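Local coordinates for DUF4627 domain-containing protein (Bacteroides thetaiotaomicron, PDB 3SEE) that is of unknown function but probably binds carbohydrate through a galactose-binding-like beta-sandwich domain, at residues S110-K114 with V164-M168; T129-R133 with S145-Y149. The contacts are given in a common frame with arbitrary orientation. Residue numbers count along the deposited sequence, not the author numbering.

Interaction 1. Residues S110-K114 with V164-M168; sequences SVYIK and VYYDM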
loop_
_atom_site.group_PDB
_atom_site.type_symbol
_atom_site.label_atom_id
_atom_site.label_comp_id
_atom_site.label_asym_id
_atom_site.label_seq_id
_atom_site.Cartn_x
_atom_site.Cartn_y
_atom_site.Cartn_z
ATOM N N SER A 110 6.662 -1.654 0.346
ATOM C CA SER A 110 5.731 -1.948 -0.718
ATOM C C SER A 110 4.478 -1.111 -0.633
ATOM O O SER A 110 4.122 -0.603 0.427
ATOM C CB SER A 110 5.363 -3.422 -0.669
ATOM O OG SER A 110 6.533 -4.246 -0.614
ATOM N N VAL A 111 3.791 -1.035 -1.760
ATOM C CA VAL A 111 2.599 -0.215 -1.950
ATOM C C VAL A 111 1.604 -0.946 -2.846
ATOM O O VAL A 111 2.023 -1.574 -3.826
ATOM C CB VAL A 111 2.983 1.049 -2.760
ATOM C CG1 VAL A 111 1.746 1.886 -3.109
ATOM C CG2 VAL A 111 4.017 1.848 -2.007
ATOM N N TYR A 112 0.308 -0.775 -2.619
ATOM C CA TYR A 112 -0.710 -0.996 -3.634
ATOM C C TYR A 112 -1.870 -0.039 -3.334
ATOM O O TYR A 112 -1.949 0.537 -2.242
ATOM C CB TYR A 112 -1.159 -2.467 -3.736
ATOM C CG TYR A 112 -1.801 -3.074 -2.509
ATOM C CD1 TYR A 112 -3.122 -2.804 -2.183
ATOM C CD2 TYR A 112 -1.078 -3.893 -1.660
ATOM C CE1 TYR A 112 -3.715 -3.357 -1.067
ATOM C CE2 TYR A 112 -1.663 -4.444 -0.528
ATOM C CZ TYR A 112 -2.989 -4.177 -0.242
ATOM O OH TYR A 112 -3.608 -4.706 0.876
ATOM N N ILE A 113 -2.775 0.112 -4.306
ATOM C CA ILE A 113 -3.933 0.992 -4.156
ATOM C C ILE A 113 -5.133 0.210 -4.682
ATOM O O ILE A 113 -5.202 -0.131 -5.865
ATOM C CB ILE A 113 -3.756 2.332 -4.907
ATOM C CG1 ILE A 113 -2.403 2.991 -4.589
ATOM C CG2 ILE A 113 -4.924 3.280 -4.538
ATOM C CD1 ILE A 113 -2.164 4.338 -5.315
ATOM N N LYS A 114 -6.060 -0.110 -3.779
ATOM C CA LYS A 114 -7.111 -1.094 -4.017
ATOM C C LYS A 114 -8.496 -0.500 -3.799
ATOM O O LYS A 114 -8.715 0.345 -2.942
ATOM C CB LYS A 114 -6.918 -2.324 -3.101
ATOM C CG LYS A 114 -7.790 -3.511 -3.458
ATOM C CD LYS A 114 -7.457 -4.716 -2.596
ATOM C CE LYS A 114 -8.222 -5.963 -2.995
ATOM N NZ LYS A 114 -9.692 -5.834 -2.754
ATOM N N VAL A 164 6.673 5.940 -6.517
ATOM C CA VAL A 164 6.073 5.093 -7.522
ATOM C C VAL A 164 4.921 5.838 -8.181
ATOM O O VAL A 164 4.081 6.434 -7.502
ATOM C CB VAL A 164 5.640 3.727 -6.959
ATOM C CG1 VAL A 164 4.708 3.860 -5.759
ATOM C CG2 VAL A 164 4.989 2.874 -8.083
ATOM N N TYR A 165 4.866 5.744 -9.515
ATOM C CA TYR A 165 3.729 6.256 -10.274
ATOM C C TYR A 165 2.702 5.184 -10.541
ATOM O O TYR A 165 3.046 4.041 -10.886
ATOM C CB TYR A 165 4.193 6.851 -11.624
ATOM C CG TYR A 165 4.724 8.261 -11.548
ATOM C CD1 TYR A 165 5.892 8.540 -10.891
ATOM C CD2 TYR A 165 4.020 9.317 -12.109
ATOM C CE1 TYR A 165 6.369 9.852 -10.801
ATOM C CE2 TYR A 165 4.506 10.624 -12.040
ATOM C CZ TYR A 165 5.664 10.854 -11.374
ATOM O OH TYR A 165 6.137 12.153 -11.289
ATOM N N TYR A 166 1.454 5.584 -10.390
ATOM C CA TYR A 166 0.306 4.756 -10.726
ATOM C C TYR A 166 -0.502 5.413 -11.839
ATOM O O TYR A 166 -0.532 6.647 -11.955
ATOM C CB TYR A 166 -0.603 4.532 -9.467
ATOM C CG TYR A 166 -0.071 3.401 -8.594
ATOM C CD1 TYR A 166 0.841 3.640 -7.594
ATOM C CD2 TYR A 166 -0.446 2.095 -8.841
ATOM C CE1 TYR A 166 1.355 2.563 -6.859
ATOM C CE2 TYR A 166 0.078 1.043 -8.142
ATOM C CZ TYR A 166 0.976 1.276 -7.134
ATOM O OH TYR A 166 1.554 0.255 -6.396
ATOM N N ASP A 167 -1.181 4.580 -12.625
ATOM C CA ASP A 167 -2.116 5.062 -13.646
ATOM C C ASP A 167 -3.527 4.754 -13.154
ATOM O O ASP A 167 -3.980 3.618 -13.215
ATOM C CB ASP A 167 -1.842 4.387 -14.982
ATOM C CG ASP A 167 -2.624 5.003 -16.125
ATOM O OD1 ASP A 167 -3.546 5.798 -15.863
ATOM O OD2 ASP A 167 -2.284 4.685 -17.297
HETATM N N MSE A 168 -4.211 5.777 -12.654
HETATM C CA MSE A 168 -5.593 5.587 -12.215
HETATM C C MSE A 168 -6.533 5.321 -13.397
HETATM O O MSE A 168 -7.685 4.912 -13.187
HETATM C CB MSE A 168 -6.061 6.783 -11.374
HETATM C CG MSE A 168 -5.689 6.721 -9.909
HETATM SE SE MSE A 168 -3.832 6.223 -9.582
HETATM C CE MSE A 168 -3.905 6.645 -7.734
#

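Interaction 2. Residues T129-R133 with S145-Y149; sequences TFFMR and SGAQY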
loop_
_atom_site.group_PDB
_atom_site.type_symbol
_atom_site.label_atom_id
_atom_site.label_comp_id
_atom_site.label_asym_id
_atom_site.label_seq_id
_atom_site.Cartn_x
_atom_site.Cartn_y
_atom_site.Cartn_z
ATOM N N THR A 129 -9.510 -5.516 -7.195
ATOM C CA THR A 129 -9.332 -4.483 -8.211
ATOM C C THR A 129 -8.325 -3.449 -7.745
ATOM O O THR A 129 -8.504 -2.867 -6.677
ATOM C CB THR A 129 -10.676 -3.768 -8.484
ATOM O OG1 THR A 129 -11.716 -4.745 -8.670
ATOM C CG2 THR A 129 -10.594 -2.866 -9.679
ATOM N N PHE A 130 -7.272 -3.235 -8.518
ATOM C CA PHE A 130 -6.162 -2.367 -8.125
ATOM C C PHE A 130 -5.858 -1.377 -9.248
ATOM O O PHE A 130 -5.918 -1.762 -10.410
ATOM C CB PHE A 130 -4.882 -3.170 -7.896
ATOM C CG PHE A 130 -4.980 -4.292 -6.904
ATOM C CD1 PHE A 130 -5.437 -5.551 -7.274
ATOM C CD2 PHE A 130 -4.548 -4.115 -5.603
ATOM C CE1 PHE A 130 -5.441 -6.603 -6.366
ATOM C CE2 PHE A 130 -4.554 -5.161 -4.702
ATOM C CZ PHE A 130 -5.012 -6.380 -5.082
ATOM N N PHE A 131 -5.397 -0.176 -8.918
ATOM C CA PHE A 131 -4.788 0.654 -9.952
ATOM C C PHE A 131 -3.444 0.066 -10.402
ATOM O O PHE A 131 -2.703 -0.515 -9.603
ATOM C CB PHE A 131 -4.587 2.066 -9.460
ATOM C CG PHE A 131 -5.867 2.799 -9.197
ATOM C CD1 PHE A 131 -6.793 2.979 -10.203
ATOM C CD2 PHE A 131 -6.166 3.306 -7.938
ATOM C CE1 PHE A 131 -7.977 3.667 -9.956
ATOM C CE2 PHE A 131 -7.347 3.976 -7.684
ATOM C CZ PHE A 131 -8.248 4.166 -8.698
HETATM N N MSE A 132 -3.152 0.189 -11.685
HETATM C CA MSE A 132 -1.941 -0.373 -12.251
HETATM C C MSE A 132 -0.736 0.508 -11.979
HETATM O O MSE A 132 -0.746 1.705 -12.245
HETATM C CB MSE A 132 -2.122 -0.522 -13.754
HETATM C CG MSE A 132 -1.009 -1.368 -14.399
HETATM SE SE MSE A 132 -1.072 -1.317 -16.343
HETATM C CE MSE A 132 0.044 0.248 -16.619
ATOM N N ARG A 133 0.346 -0.106 -11.521
ATOM C CA ARG A 133 1.561 0.664 -11.427
ATOM C C ARG A 133 2.006 1.015 -12.874
ATOM O O ARG A 133 1.922 0.224 -13.816
ATOM C CB ARG A 133 2.618 -0.005 -10.539
ATOM C CG ARG A 133 3.218 -1.264 -11.098
ATOM C CD ARG A 133 4.184 -1.946 -10.109
ATOM N NE ARG A 133 4.557 -3.204 -10.698
ATOM C CZ ARG A 133 5.487 -3.354 -11.632
ATOM N NH1 ARG A 133 6.182 -2.325 -12.078
ATOM N NH2 ARG A 133 5.710 -4.564 -12.114
ATOM N N SER A 145 4.052 -8.449 -9.964
ATOM C CA SER A 145 2.715 -7.887 -9.794
ATOM C C SER A 145 2.524 -6.642 -10.657
ATOM O O SER A 145 3.434 -5.813 -10.766
ATOM C CB SER A 145 2.529 -7.495 -8.325
ATOM O OG SER A 145 1.208 -7.035 -8.076
ATOM N N GLY A 146 1.327 -6.483 -11.199
ATOM C CA GLY A 146 0.945 -5.256 -11.852
ATOM C C GLY A 146 0.353 -4.220 -10.903
ATOM O O GLY A 146 0.137 -3.078 -11.303
ATOM N N ALA A 147 0.050 -4.646 -9.682
ATOM C CA ALA A 147 -0.603 -3.834 -8.660
ATOM C C ALA A 147 0.343 -3.362 -7.570
ATOM O O ALA A 147 0.364 -2.194 -7.206
ATOM C CB ALA A 147 -1.768 -4.627 -8.014
ATOM N N GLN A 148 1.115 -4.307 -7.047
ATOM C CA GLN A 148 2.002 -4.009 -5.938
ATOM C C GLN A 148 3.382 -3.614 -6.455
ATOM O O GLN A 148 3.934 -4.247 -7.357
ATOM C CB GLN A 148 2.154 -5.228 -5.036
ATOM C CG GLN A 148 3.028 -4.989 -3.809
ATOM C CD GLN A 148 2.884 -6.036 -2.736
ATOM O OE1 GLN A 148 1.767 -6.496 -2.450
ATOM N NE2 GLN A 148 3.995 -6.426 -2.118
ATOM N N TYR A 149 3.879 -2.520 -5.884
ATOM C CA TYR A 149 5.222 -2.019 -6.106
ATOM C C TYR A 149 6.063 -2.345 -4.885
ATOM O O TYR A 149 5.621 -2.125 -3.764
ATOM C CB TYR A 149 5.172 -0.490 -6.274
ATOM C CG TYR A 149 6.502 0.189 -6.298
ATOM C CD1 TYR A 149 7.328 0.106 -7.424
ATOM C CD2 TYR A 149 6.979 0.899 -5.208
ATOM C CE1 TYR A 149 8.569 0.721 -7.468
ATOM C CE2 TYR A 149 8.221 1.526 -5.238
ATOM C CZ TYR A 149 9.007 1.430 -6.359
ATOM O OH TYR A 149 10.239 2.057 -6.366
HETATM O O HOH W 1 -2.225 -1.133 -6.871
#

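Interaction 1. Residues S110-K114 with V164-M168
Two strands from the opposing sheets of a galactose-binding-like beta sandwich pack face to face here. Strand 108-115 belongs to the mixed sheet and strand 160-167 to the antiparallel one. Their axes approach to 9.5 Å at an angle of 19°, nearly parallel and too far apart for backbone pairing, so side chains fill the gap. V111 and I113 point across from one strand, V164 and Y166 from the other. V111 is in the t rotamer; its CG2 lies 4.3 Å from V164 CG1, while its CG1 meets Y166 CE1 at 3.8 Å. I113 (m, t) extends its CD1 over the face of the Y166 ring in a CH-pi contact, 4.2 Å from the centroid. Y112, by contrast, points away in the p rotamer; its ring packs on strand 199-204 and its OH bonds to W76 O. With chi1 at -83° and chi2 at 89°, Y166 lays its ring into the gap and carries OH to 3.2 Å from V111 O and 3.8 Å from Y112 CA, although the hydrogen-bonding partner of this hydroxyl is A147 O. Beyond Y166 the chain turns a corner at selenomethionine M168. Its CB points sideways, but the m, p, t side chain curls back to place CE 3.8 Å from I113 CD1.

Interaction 2. Residues T129-R133 with S145-Y149
T129 leads into strand 130-133 without touching residues 145-149. F130 makes the first contact: its ring receives A147 CB over one face, a CH-pi contact 3.9 Å from the centroid, with CB only 3.4 Å from F130 CG. The CA-to-CB bond of F131 points away from the loop and its side chain packs on I113 and M168, but its carbonyl faces the loop, where a water bridges F131 O and A147 O at 2.8 Å from each. Selenomethionine M132 has the closest CA-CA approach of the two segments, its CA 5.2 Å from A147 CA. M132 CA also makes a CA-H...O contact of 3.5 Å with G146 O, which is held more firmly by the next residue: R133 N donates to G146 O at 3.0 Å. The R133 side chain, p at chi1 and extended through chi2 and chi3, reaches along the loop so that both NE (2.8 Å) and NH2 (2.9 Å) donate to S145 O. That carbonyl lies near the guanidinium plane, and NH2 has a second partner in Q141. The aliphatic part of the arginine rests against Y149, R133 CD standing 4.2 Å from Y149 CB. The loop carries its own brace: S145 OG accepts from A147 N (3.1 Å) and Q148 N (2.9 Å) and also bonds to I175 O. Such an ST turn and ST motif shape a connection that, as in other beta sandwiches, leads from one sheet (130-133) to the other (149-152).

Overall arrangement
The two contacts, with centres about 6 Å apart, adjoin where the sandwich sheets are bridged. Y166 of interaction 1 sends its OH to A147 O of interaction 2 at 2.8 Å, so this carbonyl serves both the tyrosine and the bridging water. Strand 108-115 is hydrogen-bonded to both segments of interaction 2: V111 N lies 2.9 Å from Y149 O, a probable hydrogen bond, and I113 bonds through its backbone to F131. K114 CG also packs 3.4 Å from T129 O. R133 in turn touches Y166, its strand's neighbour in the antiparallel sheet. The sodium ion, held by T47 and T48, involves none of these residues.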